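Local coordinates for BtGH115A (Bacteroides thetaiotaomicron, PDB 5BY3), which acts as a family GH115 4-O-methyl-alpha-glucuronidase with specificity for decorated arabinogalactans, at residues A[172-175]-A[176-179]; A[185-188]-A[189-192]; A[194-197]-A[198-202]; A[212-216]-A[217-221]. All blocks are in the same frame, centred on the assembly; numbering follows the deposited sequence.

Contact 1: A[172-175]-A[176-179]; sequences WGLM and PWSN
The indole of Trp-177 meets the preceding turn at its edge, where the carbonyl oxygen of Leu-174 lies near the ring plane, 3.9 Å from CE3. CG of Leu-174 comes to 4.2 Å from the same CE3. The rings of Tyr-182, turned about 10° from its plane, and Trp-611, at about 30°, also meet the indole, while NE1 bonds to the carbonyl of Lys-610. With CG anti to the backbone N (chi1 170°), the ring starts out beside its own carbonyl carbon, and its edge comes to the oxygen of Leu-174.

The contact is the first turn of a helix. Gly-173 is its N-cap, and its O receives the N-H of Trp-177 at 2.9 Å; Leu-174 O and Met-175 O likewise take the amides of Ser-178 and Asn-179. Pro-176, which has no N-H to give, is tolerated in this first turn without loss of a helical hydrogen bond: its CD sits 3.3 Å from Gly-173 O and 3.5 Å from CB of Met-175. A glycine here would probably leave that CB and the capping residue without their cover and the start of the helix freer to flex. Met-175, modelled as selenomethionine, bends back at chi2 and chi3 to run alongside Asn-179, its SE 3.9 Å from CB of that residue.

Helix 174-182 follows strand 162-166 of the TIM-type barrel. Its start is tied through Leu-174 N to Asp-436, a residue of the nickel site just beyond strand 429-433, and its next turn through the hydroxyl of Ser-178 to Thr-195 on helix 193-205.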
ATOM      1  N   TRP A 172      -2.036  -7.930 -16.375  1.00 43.36           N
ATOM      2  CA  TRP A 172      -3.468  -7.813 -16.739  1.00 38.49           C
ATOM      3  C   TRP A 172      -4.012  -6.389 -16.617  1.00 38.28           C
ATOM      4  O   TRP A 172      -5.212  -6.180 -16.572  1.00 39.51           O
ATOM      5  CB  TRP A 172      -4.337  -8.788 -15.936  1.00 36.71           C
ATOM      6  CG  TRP A 172      -3.795 -10.154 -15.951  1.00 42.76           C
ATOM      7  CD1 TRP A 172      -4.091 -11.133 -16.854  1.00 42.73           C
ATOM      8  CD2 TRP A 172      -2.802 -10.715 -15.055  1.00 43.39           C
ATOM      9  NE1 TRP A 172      -3.346 -12.273 -16.589  1.00 44.86           N
ATOM     10  CE2 TRP A 172      -2.538 -12.043 -15.504  1.00 48.50           C
ATOM     11  CE3 TRP A 172      -2.104 -10.225 -13.947  1.00 39.92           C
ATOM     12  CZ2 TRP A 172      -1.606 -12.890 -14.869  1.00 43.99           C
ATOM     13  CZ3 TRP A 172      -1.177 -11.064 -13.307  1.00 44.84           C
ATOM     14  CH2 TRP A 172      -0.949 -12.387 -13.767  1.00 48.99           C
ATOM     15  N   GLY A 173      -3.136  -5.402 -16.611  1.00 39.94           N
ATOM     16  CA  GLY A 173      -3.560  -4.021 -16.442  1.00 39.94           C
ATOM     17  C   GLY A 173      -2.569  -2.994 -16.932  1.00 41.76           C
ATOM     18  O   GLY A 173      -2.653  -2.527 -18.066  1.00 45.40           O
ATOM     19  N   LEU A 174      -1.613  -2.633 -16.088  1.00 40.14           N
ATOM     20  CA  LEU A 174      -0.724  -1.553 -16.471  1.00 36.49           C
ATOM     21  C   LEU A 174       0.175  -1.916 -17.636  1.00 38.65           C
ATOM     22  O   LEU A 174       0.447  -1.044 -18.478  1.00 43.62           O
ATOM     23  CB  LEU A 174       0.038  -0.962 -15.290  1.00 31.80           C
ATOM     24  CG  LEU A 174       0.797   0.345 -15.505  1.00 32.76           C
ATOM     25  CD1 LEU A 174       0.933   1.110 -14.218  1.00 34.19           C
ATOM     26  CD2 LEU A 174       2.176   0.056 -16.058  1.00 39.09           C
HETATM   27  N   MSE A 175       0.599  -3.177 -17.754  1.00 45.07           N
HETATM   28  CA  MSE A 175       1.441  -3.527 -18.953  1.00 49.39           C
HETATM   29  C   MSE A 175       0.636  -3.380 -20.262  1.00 49.65           C
HETATM   30  O   MSE A 175       1.017  -2.539 -21.073  1.00 47.40           O
HETATM   31  CB  MSE A 175       2.298  -4.793 -18.853  1.00 47.81           C
HETATM   32  CG  MSE A 175       3.318  -4.877 -19.998  1.00 46.58           C
HETATM   33 SE   MSE A 175       2.462  -5.608 -21.636  1.00 51.85          SE
HETATM   34  CE  MSE A 175       2.144  -7.490 -21.193  1.00 41.74           C
ATOM     35  N   PRO A 176      -0.476  -4.119 -20.465  1.00 48.04           N
ATOM     36  CA  PRO A 176      -1.228  -3.969 -21.743  1.00 48.57           C
ATOM     37  C   PRO A 176      -1.764  -2.566 -21.968  1.00 49.13           C
ATOM     38  O   PRO A 176      -1.774  -2.094 -23.097  1.00 53.48           O
ATOM     39  CB  PRO A 176      -2.381  -4.977 -21.642  1.00 44.53           C
ATOM     40  CG  PRO A 176      -2.462  -5.364 -20.208  1.00 46.49           C
ATOM     41  CD  PRO A 176      -1.132  -5.088 -19.560  1.00 47.77           C
ATOM     42  N   TRP A 177      -2.172  -1.888 -20.905  1.00 45.82           N
ATOM     43  CA  TRP A 177      -2.623  -0.511 -21.041  1.00 41.87           C
ATOM     44  C   TRP A 177      -1.522   0.391 -21.624  1.00 45.44           C
ATOM     45  O   TRP A 177      -1.773   1.180 -22.532  1.00 46.12           O
ATOM     46  CB  TRP A 177      -3.125   0.015 -19.704  1.00 38.86           C
ATOM     47  CG  TRP A 177      -3.359   1.455 -19.734  1.00 38.08           C
ATOM     48  CD1 TRP A 177      -4.439   2.104 -20.297  1.00 39.68           C
ATOM     49  CD2 TRP A 177      -2.496   2.472 -19.207  1.00 36.39           C
ATOM     50  NE1 TRP A 177      -4.281   3.462 -20.144  1.00 40.85           N
ATOM     51  CE2 TRP A 177      -3.094   3.717 -19.496  1.00 35.49           C
ATOM     52  CE3 TRP A 177      -1.260   2.449 -18.538  1.00 40.13           C
ATOM     53  CZ2 TRP A 177      -2.521   4.936 -19.118  1.00 37.37           C
ATOM     54  CZ3 TRP A 177      -0.670   3.695 -18.161  1.00 40.53           C
ATOM     55  CH2 TRP A 177      -1.304   4.908 -18.462  1.00 36.80           C
ATOM     56  N   SER A 178      -0.305   0.268 -21.106  1.00 46.59           N
ATOM     57  CA  SER A 178       0.816   1.058 -21.616  1.00 48.64           C
ATOM     58  C   SER A 178       1.191   0.707 -23.079  1.00 49.14           C
ATOM     59  O   SER A 178       1.213   1.598 -23.943  1.00 47.16           O
ATOM     60  CB  SER A 178       2.033   0.914 -20.702  1.00 46.83           C
ATOM     61  OG  SER A 178       3.062   1.740 -21.178  1.00 50.85           O
ATOM     62  N   ASN A 179       1.449  -0.591 -23.303  1.00 46.52           N
ATOM     63  CA  ASN A 179       1.847  -1.229 -24.562  1.00 49.72           C
ATOM     64  C   ASN A 179       0.853  -1.169 -25.737  1.00 51.22           C
ATOM     65  O   ASN A 179       1.242  -1.364 -26.878  1.00 50.58           O
ATOM     66  CB  ASN A 179       2.130  -2.705 -24.245  1.00 51.80           C
ATOM     67  CG  ASN A 179       2.880  -3.427 -25.345  1.00 47.98           C
ATOM     68  OD1 ASN A 179       4.022  -3.105 -25.651  1.00 56.61           O
ATOM     69  ND2 ASN A 179       2.256  -4.431 -25.905  1.00 42.37           N
TER

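Contact 2: A[185-188]-A[189-192]; sequences SDVK and GEIG
Ser-185 OG donates a short hydrogen bond, 2.5 Å, to OE1 of Glu-190, closing a compact loop in the barrel domain between helix 174-182 and helix 193-205. The carboxylate oxygen is approached on its anti side, with the hydroxyl 26° out of the carboxylate plane. Two weaker bonds brace the same bend. The N-H of Val-187 points back to Ser-185 OG at 3.4 Å, so the hydroxyl both gives and receives, and the amide of Glu-190 reaches Val-187 O at 3.3 Å in a weak, bent bond (135° at the hydrogen). That second bond spans three residues and turns the chain sharply through Lys-188 and Gly-189.

Glu-190 gets to the serine by stretching out: CG is anti to the backbone N (chi1 -160°) and the chain stays extended beyond it. The stem thus crosses Val-187, CB of Glu-190 lying 4.0 Å from CB of Val-187, before the carboxylate meets the hydroxyl. With an alanine here, the Ser-185 hydroxyl is likely to lose its acceptor and Val-187 the carboxylate beside it.

The glutamate also touches Leu-220 and Thr-225, and Gly-189 shares a backbone hydrogen bond with Leu-220, so the bend lies against the loop after strand 210-212. Ile-191 turns away from the bend and packs on helix 174-182, touching Leu-174, Met-175 and Ser-178. At the outer end, the methyl CG2 of Val-187 rests beside the carboxylate, 3.9 Å from OE1 and 4.1 Å from OE2 of Glu-190.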
ATOM      1  N   SER A 185       3.277   0.310 -28.560  1.00 57.71           N
ATOM      2  CA  SER A 185       4.614  -0.039 -28.976  1.00 59.46           C
ATOM      3  C   SER A 185       4.594  -1.400 -29.643  1.00 57.78           C
ATOM      4  O   SER A 185       3.718  -2.226 -29.386  1.00 49.44           O
ATOM      5  CB  SER A 185       5.595   0.022 -27.797  1.00 60.88           C
ATOM      6  OG  SER A 185       6.850  -0.522 -28.161  1.00 62.77           O
ATOM      7  N   ASP A 186       5.549  -1.613 -30.530  1.00 61.15           N
ATOM      8  CA  ASP A 186       5.634  -2.892 -31.200  1.00 66.81           C
ATOM      9  C   ASP A 186       6.555  -3.933 -30.556  1.00 69.46           C
ATOM     10  O   ASP A 186       6.368  -5.133 -30.795  1.00 69.48           O
ATOM     11  CB  ASP A 186       5.868  -2.704 -32.691  1.00 68.84           C
ATOM     12  CG  ASP A 186       4.560  -2.675 -33.463  1.00 75.53           C
ATOM     13  OD1 ASP A 186       3.648  -3.477 -33.117  1.00 76.86           O
ATOM     14  OD2 ASP A 186       4.440  -1.861 -34.408  1.00 70.00           O
ATOM     15  N   VAL A 187       7.519  -3.482 -29.739  1.00 66.23           N
ATOM     16  CA  VAL A 187       8.283  -4.373 -28.829  1.00 68.68           C
ATOM     17  C   VAL A 187       7.344  -5.079 -27.814  1.00 67.59           C
ATOM     18  O   VAL A 187       6.516  -4.421 -27.168  1.00 64.59           O
ATOM     19  CB  VAL A 187       9.455  -3.647 -28.098  1.00 69.80           C
ATOM     20  CG1 VAL A 187      10.404  -4.660 -27.445  1.00 75.36           C
ATOM     21  CG2 VAL A 187      10.242  -2.745 -29.052  1.00 68.34           C
ATOM     22  N   LYS A 188       7.532  -6.399 -27.679  1.00 69.99           N
ATOM     23  CA  LYS A 188       6.627  -7.367 -27.010  1.00 78.40           C
ATOM     24  C   LYS A 188       5.963  -6.952 -25.694  1.00 79.94           C
ATOM     25  O   LYS A 188       4.763  -7.202 -25.512  1.00 93.21           O
ATOM     26  CB  LYS A 188       7.322  -8.747 -26.872  1.00 89.49           C
ATOM     27  CG  LYS A 188       6.706  -9.737 -25.876  1.00 88.77           C
ATOM     28  CD  LYS A 188       7.109 -11.184 -26.149  1.00 84.14           C
ATOM     29  CE  LYS A 188       7.276 -11.992 -24.862  1.00 87.83           C
ATOM     30  NZ  LYS A 188       6.030 -12.301 -24.091  1.00 74.49           N
ATOM     31  N   GLY A 189       6.711  -6.339 -24.778  1.00 65.48           N
ATOM     32  CA  GLY A 189       6.082  -5.918 -23.507  1.00 56.67           C
ATOM     33  C   GLY A 189       6.586  -4.567 -23.055  1.00 57.29           C
ATOM     34  O   GLY A 189       7.085  -4.420 -21.929  1.00 54.12           O
ATOM     35  N   GLU A 190       6.476  -3.580 -23.934  1.00 53.15           N
ATOM     36  CA  GLU A 190       7.118  -2.319 -23.671  1.00 55.23           C
ATOM     37  C   GLU A 190       6.204  -1.286 -22.979  1.00 53.85           C
ATOM     38  O   GLU A 190       5.115  -0.986 -23.465  1.00 49.68           O
ATOM     39  CB  GLU A 190       7.774  -1.769 -24.935  1.00 57.13           C
ATOM     40  CG  GLU A 190       8.846  -0.732 -24.624  1.00 63.72           C
ATOM     41  CD  GLU A 190       9.541  -0.196 -25.862  1.00 66.50           C
ATOM     42  OE1 GLU A 190       8.844   0.188 -26.819  1.00 65.32           O
ATOM     43  OE2 GLU A 190      10.792  -0.154 -25.858  1.00 72.69           O
ATOM     44  N   ILE A 191       6.691  -0.795 -21.832  1.00 46.04           N
ATOM     45  CA  ILE A 191       6.086   0.247 -21.010  1.00 43.49           C
ATOM     46  C   ILE A 191       7.164   1.288 -21.079  1.00 42.92           C
ATOM     47  O   ILE A 191       8.177   1.190 -20.380  1.00 47.18           O
ATOM     48  CB  ILE A 191       5.889  -0.220 -19.534  1.00 43.72           C
ATOM     49  CG1 ILE A 191       5.120  -1.553 -19.492  1.00 37.47           C
ATOM     50  CG2 ILE A 191       5.328   0.902 -18.619  1.00 34.86           C
ATOM     51  CD1 ILE A 191       4.874  -2.078 -18.073  1.00 42.00           C
ATOM     52  N   GLY A 192       6.970   2.257 -21.960  1.00 43.42           N
ATOM     53  CA  GLY A 192       8.070   3.038 -22.456  1.00 43.00           C
ATOM     54  C   GLY A 192       8.296   4.325 -21.706  1.00 50.00           C
ATOM     55  O   GLY A 192       7.767   4.506 -20.607  1.00 47.75           O
TER

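Contact 3: A[194-197]-A[198-202]; sequences RTNE and RIFEL
Phe-200 lays one face of its ring over the backbone carbonyl oxygen of Asn-196, which stands off-centre beneath it, 3.1 Å from CG. That same oxygen accepts the N-H of Phe-200 at 2.7 Å, so the oxygen that takes the helical bond also lies against the ring face. The ring is folded back along the helix because its CG lies beside the backbone N (chi1 -50°). The Asn-196 side chain covers its outer end, with CB 3.8 Å from CE2 and the amide plane 40° from the ring; ND2 turns to Gly-192 O at the N-cap.

Two salt bridges, each three residues apart, run along the helix. NE of Arg-194 gives a 2.8 Å bond to Glu-197 OE1, which lies in the guanidinium plane, and its NH2 adds a weak one to OE2 at 3.2 Å, which should hold the guanidinium from turning. Arg-198 NH1 reaches the syn lone pair of Glu-201 OE1 at 3.3 Å, an oxygen that also pairs with Arg-49, while NE bonds to the Tyr-182 hydroxyl and Trp-134 supplies a cation-pi partner.

Helix 193-205 packs on Tyr-211 of strand 210-212 through Asn-196 and Ile-199, on helix 228-235 through Glu-197 and Phe-200, and on helix 174-182 through Thr-195.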
ATOM      1  N   ARG A 194       7.222   7.442 -22.242  1.00 46.23           N
ATOM      2  CA  ARG A 194       6.031   8.294 -22.057  1.00 50.17           C
ATOM      3  C   ARG A 194       5.155   7.798 -20.885  1.00 46.78           C
ATOM      4  O   ARG A 194       4.767   8.579 -20.019  1.00 49.39           O
ATOM      5  CB  ARG A 194       5.251   8.488 -23.385  1.00 51.69           C
ATOM      6  CG  ARG A 194       5.270   9.908 -23.970  1.00 51.46           C
ATOM      7  CD  ARG A 194       6.521  10.239 -24.764  1.00 60.58           C
ATOM      8  NE  ARG A 194       7.657  10.597 -23.902  1.00 70.89           N
ATOM      9  CZ  ARG A 194       8.951  10.453 -24.218  1.00 71.99           C
ATOM     10  NH1 ARG A 194       9.313   9.948 -25.400  1.00 66.62           N
ATOM     11  NH2 ARG A 194       9.897  10.796 -23.337  1.00 66.59           N
ATOM     12  N   THR A 195       4.918   6.495 -20.803  1.00 46.55           N
ATOM     13  CA  THR A 195       4.247   5.930 -19.621  1.00 43.89           C
ATOM     14  C   THR A 195       4.985   6.253 -18.294  1.00 45.15           C
ATOM     15  O   THR A 195       4.356   6.683 -17.312  1.00 47.55           O
ATOM     16  CB  THR A 195       4.032   4.441 -19.794  1.00 41.47           C
ATOM     17  OG1 THR A 195       3.441   4.219 -21.086  1.00 39.60           O
ATOM     18  CG2 THR A 195       3.147   3.883 -18.683  1.00 36.01           C
ATOM     19  N   ASN A 196       6.306   6.112 -18.284  1.00 42.11           N
ATOM     20  CA  ASN A 196       7.085   6.383 -17.073  1.00 44.44           C
ATOM     21  C   ASN A 196       7.062   7.852 -16.618  1.00 48.57           C
ATOM     22  O   ASN A 196       6.906   8.127 -15.420  1.00 47.66           O
ATOM     23  CB  ASN A 196       8.499   5.792 -17.179  1.00 44.97           C
ATOM     24  CG  ASN A 196       8.510   4.292 -16.926  1.00 48.85           C
ATOM     25  OD1 ASN A 196       8.477   3.840 -15.769  1.00 50.99           O
ATOM     26  ND2 ASN A 196       8.511   3.501 -18.004  1.00 44.84           N
ATOM     27  N   GLU A 197       7.144   8.790 -17.569  1.00 48.87           N
ATOM     28  CA  GLU A 197       6.944  10.199 -17.242  1.00 46.46           C
ATOM     29  C   GLU A 197       5.604  10.439 -16.527  1.00 47.36           C
ATOM     30  O   GLU A 197       5.546  11.214 -15.558  1.00 48.04           O
ATOM     31  CB  GLU A 197       7.093  11.072 -18.477  1.00 50.60           C
ATOM     32  CG  GLU A 197       8.497  11.021 -19.068  1.00 57.54           C
ATOM     33  CD  GLU A 197       8.612  11.721 -20.416  1.00 65.16           C
ATOM     34  OE1 GLU A 197       7.721  11.512 -21.284  1.00 61.01           O
ATOM     35  OE2 GLU A 197       9.612  12.456 -20.609  1.00 61.89           O
ATOM     36  N   ARG A 198       4.543   9.763 -16.992  1.00 43.20           N
ATOM     37  CA  ARG A 198       3.250   9.800 -16.325  1.00 45.04           C
ATOM     38  C   ARG A 198       3.272   9.261 -14.883  1.00 43.76           C
ATOM     39  O   ARG A 198       2.712   9.902 -13.996  1.00 41.30           O
ATOM     40  CB  ARG A 198       2.173   9.077 -17.138  1.00 45.48           C
ATOM     41  CG  ARG A 198       1.605   9.906 -18.284  1.00 48.10           C
ATOM     42  CD  ARG A 198       0.974  11.235 -17.872  1.00 43.80           C
ATOM     43  NE  ARG A 198       0.444  11.883 -19.071  1.00 43.85           N
ATOM     44  CZ  ARG A 198      -0.127  13.088 -19.160  1.00 44.87           C
ATOM     45  NH1 ARG A 198      -0.286  13.912 -18.111  1.00 41.99           N
ATOM     46  NH2 ARG A 198      -0.546  13.471 -20.360  1.00 43.26           N
ATOM     47  N   ILE A 199       3.911   8.105 -14.671  1.00 40.99           N
ATOM     48  CA  ILE A 199       4.112   7.552 -13.337  1.00 40.49           C
ATOM     49  C   ILE A 199       4.921   8.492 -12.448  1.00 44.02           C
ATOM     50  O   ILE A 199       4.538   8.750 -11.284  1.00 44.43           O
ATOM     51  CB  ILE A 199       4.749   6.154 -13.385  1.00 45.75           C
ATOM     52  CG1 ILE A 199       3.867   5.228 -14.252  1.00 45.63           C
ATOM     53  CG2 ILE A 199       4.908   5.611 -11.970  1.00 40.91           C
ATOM     54  CD1 ILE A 199       4.447   3.844 -14.519  1.00 44.37           C
ATOM     55  N   PHE A 200       5.993   9.055 -13.007  1.00 42.22           N
ATOM     56  CA  PHE A 200       6.819   9.969 -12.238  1.00 41.09           C
ATOM     57  C   PHE A 200       6.127  11.277 -11.861  1.00 43.53           C
ATOM     58  O   PHE A 200       6.347  11.781 -10.729  1.00 45.57           O
ATOM     59  CB  PHE A 200       8.176  10.217 -12.882  1.00 47.50           C
ATOM     60  CG  PHE A 200       8.940   8.967 -13.275  1.00 44.82           C
ATOM     61  CD1 PHE A 200       8.832   7.781 -12.563  1.00 44.88           C
ATOM     62  CD2 PHE A 200       9.807   9.000 -14.370  1.00 48.98           C
ATOM     63  CE1 PHE A 200       9.552   6.661 -12.948  1.00 44.95           C
ATOM     64  CE2 PHE A 200      10.524   7.868 -14.770  1.00 42.34           C
ATOM     65  CZ  PHE A 200      10.403   6.705 -14.049  1.00 43.73           C
ATOM     66  N   GLU A 201       5.260  11.805 -12.741  1.00 39.57           N
ATOM     67  CA  GLU A 201       4.358  12.915 -12.328  1.00 40.88           C
ATOM     68  C   GLU A 201       3.542  12.545 -11.092  1.00 41.20           C
ATOM     69  O   GLU A 201       3.346  13.346 -10.176  1.00 43.18           O
ATOM     70  CB  GLU A 201       3.299  13.215 -13.386  1.00 40.14           C
ATOM     71  CG  GLU A 201       3.729  14.002 -14.587  1.00 45.22           C
ATOM     72  CD  GLU A 201       2.606  14.163 -15.604  1.00 45.49           C
ATOM     73  OE1 GLU A 201       1.407  13.915 -15.310  1.00 47.37           O
ATOM     74  OE2 GLU A 201       2.942  14.544 -16.723  1.00 43.60           O
ATOM     75  N   LEU A 202       3.012  11.329 -11.106  1.00 41.23           N
ATOM     76  CA  LEU A 202       2.160  10.893 -10.027  1.00 44.63           C
ATOM     77  C   LEU A 202       2.987  10.849  -8.756  1.00 45.94           C
ATOM     78  O   LEU A 202       2.502  11.306  -7.716  1.00 53.10           O
ATOM     79  CB  LEU A 202       1.510   9.550 -10.344  1.00 38.01           C
ATOM     80  CG  LEU A 202       0.656   8.842  -9.301  1.00 38.50           C
ATOM     81  CD1 LEU A 202      -0.487   9.694  -8.791  1.00 35.53           C
ATOM     82  CD2 LEU A 202       0.132   7.553  -9.916  1.00 36.29           C
TER

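Contact 4: A[212-216]-A[217-221]; sequences WPAMH and ECTLP
His-216 and Thr-219 form the tight part: the threonine N-H closes on His-216 O at 2.7 Å, coming from above the carbonyl plane. Beside it is a methyl pair, Ala-214 CB and Thr-219 CG2, 3.8 Å apart. In Thr-219, OG1 lies beside the backbone N (chi1 -68°), which puts CG2 anti to that N and against Ala-214 and leaves OG1 to bond Glu-170. SG of Cys-218 sits 3.9 Å from CB of His-216.

The chain here makes a type I beta turn, from His-216 to Thr-219, in the loop that leaves the C-terminal end of barrel strand 210-212, the end where TIM-type barrels carry their active sites. The ND1 of His-216 bonds to Asp-171, while its backbone N bonds to Glu-170, and His-298 and Trp-397 meet its ring.

Glu-217 makes the looser, exposed side. Its chain bends at chi2 (-75°), bringing OE1 back over one face of the imidazole, but only to 3.9 Å from CG of His-216, with the carboxylate turned 48° from the ring. A water bridges two backbone carbonyls of the loop, 2.6 Å from Ala-214 O and 2.8 Å from Leu-220 O.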
ATOM      1  N   TRP A 212      10.290   1.209  -8.016  1.00 41.73           N
ATOM      2  CA  TRP A 212      10.721  -0.112  -8.443  1.00 40.49           C
ATOM      3  C   TRP A 212       9.914  -0.412  -9.697  1.00 41.07           C
ATOM      4  O   TRP A 212       8.724  -0.633  -9.616  1.00 46.21           O
ATOM      5  CB  TRP A 212      10.446  -1.176  -7.376  1.00 38.70           C
ATOM      6  CG  TRP A 212      11.255  -1.082  -6.096  1.00 37.19           C
ATOM      7  CD1 TRP A 212      12.163  -0.103  -5.724  1.00 39.33           C
ATOM      8  CD2 TRP A 212      11.190  -1.992  -4.995  1.00 34.81           C
ATOM      9  NE1 TRP A 212      12.683  -0.382  -4.476  1.00 36.53           N
ATOM     10  CE2 TRP A 212      12.090  -1.521  -4.000  1.00 34.62           C
ATOM     11  CE3 TRP A 212      10.473  -3.178  -4.756  1.00 32.91           C
ATOM     12  CZ2 TRP A 212      12.279  -2.198  -2.802  1.00 33.18           C
ATOM     13  CZ3 TRP A 212      10.657  -3.841  -3.570  1.00 29.61           C
ATOM     14  CH2 TRP A 212      11.549  -3.368  -2.616  1.00 32.58           C
ATOM     15  N   PRO A 213      10.560  -0.395 -10.875  1.00 47.51           N
ATOM     16  CA  PRO A 213       9.840  -0.538 -12.152  1.00 45.90           C
ATOM     17  C   PRO A 213       9.226  -1.919 -12.304  1.00 43.37           C
ATOM     18  O   PRO A 213       9.632  -2.808 -11.576  1.00 43.44           O
ATOM     19  CB  PRO A 213      10.950  -0.353 -13.179  1.00 53.37           C
ATOM     20  CG  PRO A 213      12.187  -0.863 -12.485  1.00 49.59           C
ATOM     21  CD  PRO A 213      12.031  -0.428 -11.060  1.00 46.75           C
ATOM     22  N   ALA A 214       8.263  -2.090 -13.227  1.00 46.37           N
ATOM     23  CA  ALA A 214       7.699  -3.435 -13.600  1.00 41.75           C
ATOM     24  C   ALA A 214       8.811  -4.331 -14.051  1.00 45.94           C
ATOM     25  O   ALA A 214       9.752  -3.860 -14.694  1.00 51.11           O
ATOM     26  CB  ALA A 214       6.690  -3.318 -14.735  1.00 38.10           C
HETATM   27  N   MSE A 215       8.698  -5.621 -13.776  1.00 47.82           N
HETATM   28  CA  MSE A 215       9.830  -6.524 -13.971  1.00 47.07           C
HETATM   29  C   MSE A 215       9.394  -7.929 -14.194  1.00 45.93           C
HETATM   30  O   MSE A 215      10.214  -8.852 -14.206  1.00 44.50           O
HETATM   31  CB  MSE A 215      10.782  -6.428 -12.749  1.00 45.97           C
HETATM   32  CG  MSE A 215      10.196  -6.664 -11.349  1.00 44.88           C
HETATM   33 SE   MSE A 215       9.587  -8.518 -11.043  1.00 45.47          SE
HETATM   34  CE  MSE A 215      11.203  -9.322 -10.237  1.00 47.93           C
ATOM     35  N   HIS A 216       8.096  -8.123 -14.351  1.00 46.75           N
ATOM     36  CA  HIS A 216       7.587  -9.441 -14.673  1.00 48.06           C
ATOM     37  C   HIS A 216       8.099  -9.897 -16.033  1.00 50.87           C
ATOM     38  O   HIS A 216       8.325  -9.075 -16.921  1.00 42.27           O
ATOM     39  CB  HIS A 216       6.057  -9.439 -14.618  1.00 47.54           C
ATOM     40  CG  HIS A 216       5.512  -9.935 -13.314  1.00 50.69           C
ATOM     41  ND1 HIS A 216       4.276 -10.539 -13.202  1.00 54.29           N
ATOM     42  CD2 HIS A 216       6.054  -9.954 -12.075  1.00 47.14           C
ATOM     43  CE1 HIS A 216       4.077 -10.896 -11.948  1.00 51.60           C
ATOM     44  NE2 HIS A 216       5.142 -10.552 -11.244  1.00 51.76           N
ATOM     45  N   GLU A 217       8.279 -11.214 -16.173  1.00 64.80           N
ATOM     46  CA  GLU A 217       8.715 -11.858 -17.432  1.00 68.46           C
ATOM     47  C   GLU A 217       7.986 -11.332 -18.677  1.00 63.89           C
ATOM     48  O   GLU A 217       8.626 -11.074 -19.690  1.00 68.41           O
ATOM     49  CB  GLU A 217       8.728 -13.411 -17.343  1.00 77.78           C
ATOM     50  CG  GLU A 217       7.590 -14.086 -16.546  1.00 92.42           C
ATOM     51  CD  GLU A 217       7.711 -13.981 -15.008  1.00 90.45           C
ATOM     52  OE1 GLU A 217       6.727 -13.545 -14.354  1.00 81.28           O
ATOM     53  OE2 GLU A 217       8.774 -14.342 -14.446  1.00 84.13           O
ATOM     54  N   CYS A 218       6.681 -11.086 -18.568  1.00 58.53           N
ATOM     55  CA  CYS A 218       5.881 -10.416 -19.627  1.00 60.15           C
ATOM     56  C   CYS A 218       6.269  -8.967 -20.030  1.00 56.63           C
ATOM     57  O   CYS A 218       5.748  -8.445 -21.007  1.00 57.98           O
ATOM     58  CB  CYS A 218       4.393 -10.437 -19.240  1.00 60.74           C
ATOM     59  SG  CYS A 218       3.937  -9.266 -17.922  1.00 62.94           S
ATOM     60  N   THR A 219       7.157  -8.332 -19.271  1.00 51.51           N
ATOM     61  CA  THR A 219       7.523  -6.917 -19.459  1.00 52.66           C
ATOM     62  C   THR A 219       9.001  -6.717 -19.911  1.00 48.73           C
ATOM     63  O   THR A 219       9.888  -7.446 -19.485  1.00 48.14           O
ATOM     64  CB  THR A 219       7.237  -6.149 -18.141  1.00 47.94           C
ATOM     65  OG1 THR A 219       5.834  -6.117 -17.937  1.00 45.85           O
ATOM     66  CG2 THR A 219       7.751  -4.719 -18.150  1.00 47.80           C
ATOM     67  N   LEU A 220       9.238  -5.726 -20.759  1.00 43.87           N
ATOM     68  CA  LEU A 220      10.603  -5.317 -21.098  1.00 51.60           C
ATOM     69  C   LEU A 220      11.313  -4.701 -19.887  1.00 51.32           C
ATOM     70  O   LEU A 220      10.842  -3.689 -19.358  1.00 63.54           O
ATOM     71  CB  LEU A 220      10.635  -4.307 -22.261  1.00 46.92           C
ATOM     72  CG  LEU A 220      12.018  -4.147 -22.923  1.00 51.58           C
ATOM     73  CD1 LEU A 220      12.393  -5.394 -23.728  1.00 41.15           C
ATOM     74  CD2 LEU A 220      12.092  -2.879 -23.793  1.00 52.32           C
ATOM     75  N   PRO A 221      12.446  -5.295 -19.449  1.00 49.43           N
ATOM     76  CA  PRO A 221      13.149  -4.666 -18.323  1.00 46.65           C
ATOM     77  C   PRO A 221      13.421  -3.190 -18.527  1.00 46.20           C
ATOM     78  O   PRO A 221      13.781  -2.748 -19.632  1.00 46.86           O
ATOM     79  CB  PRO A 221      14.443  -5.473 -18.221  1.00 45.03           C
ATOM     80  CG  PRO A 221      14.012  -6.848 -18.657  1.00 47.12           C
ATOM     81  CD  PRO A 221      13.016  -6.629 -19.769  1.00 45.28           C
TER
HETATM   82  O   HOH W   1      10.085  -2.547 -16.885  1.00 41.81           O

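The four contacts follow one another in series, and none nests within or crosses another. After strand 162-166, contact 1 starts helix 174-182. Contact 2 closes the bend that carries the chain out of that helix, with Asn-179 O meeting Ser-185 N at 3.1 Å. Contact 3 occupies helix 193-205, which returns to lie beside helix 174-182, and contact 4 turns the loop beyond strand 210-212. That last loop comes back to the earlier ones: CD1 of Ile-191 in contact 2 lies 3.9 Å from CG2 of Thr-219, and Met-175 of contact 1 packs on the same threonine. Contacts 3 and 4 do not touch, though contacts 1 and 2 each touch both.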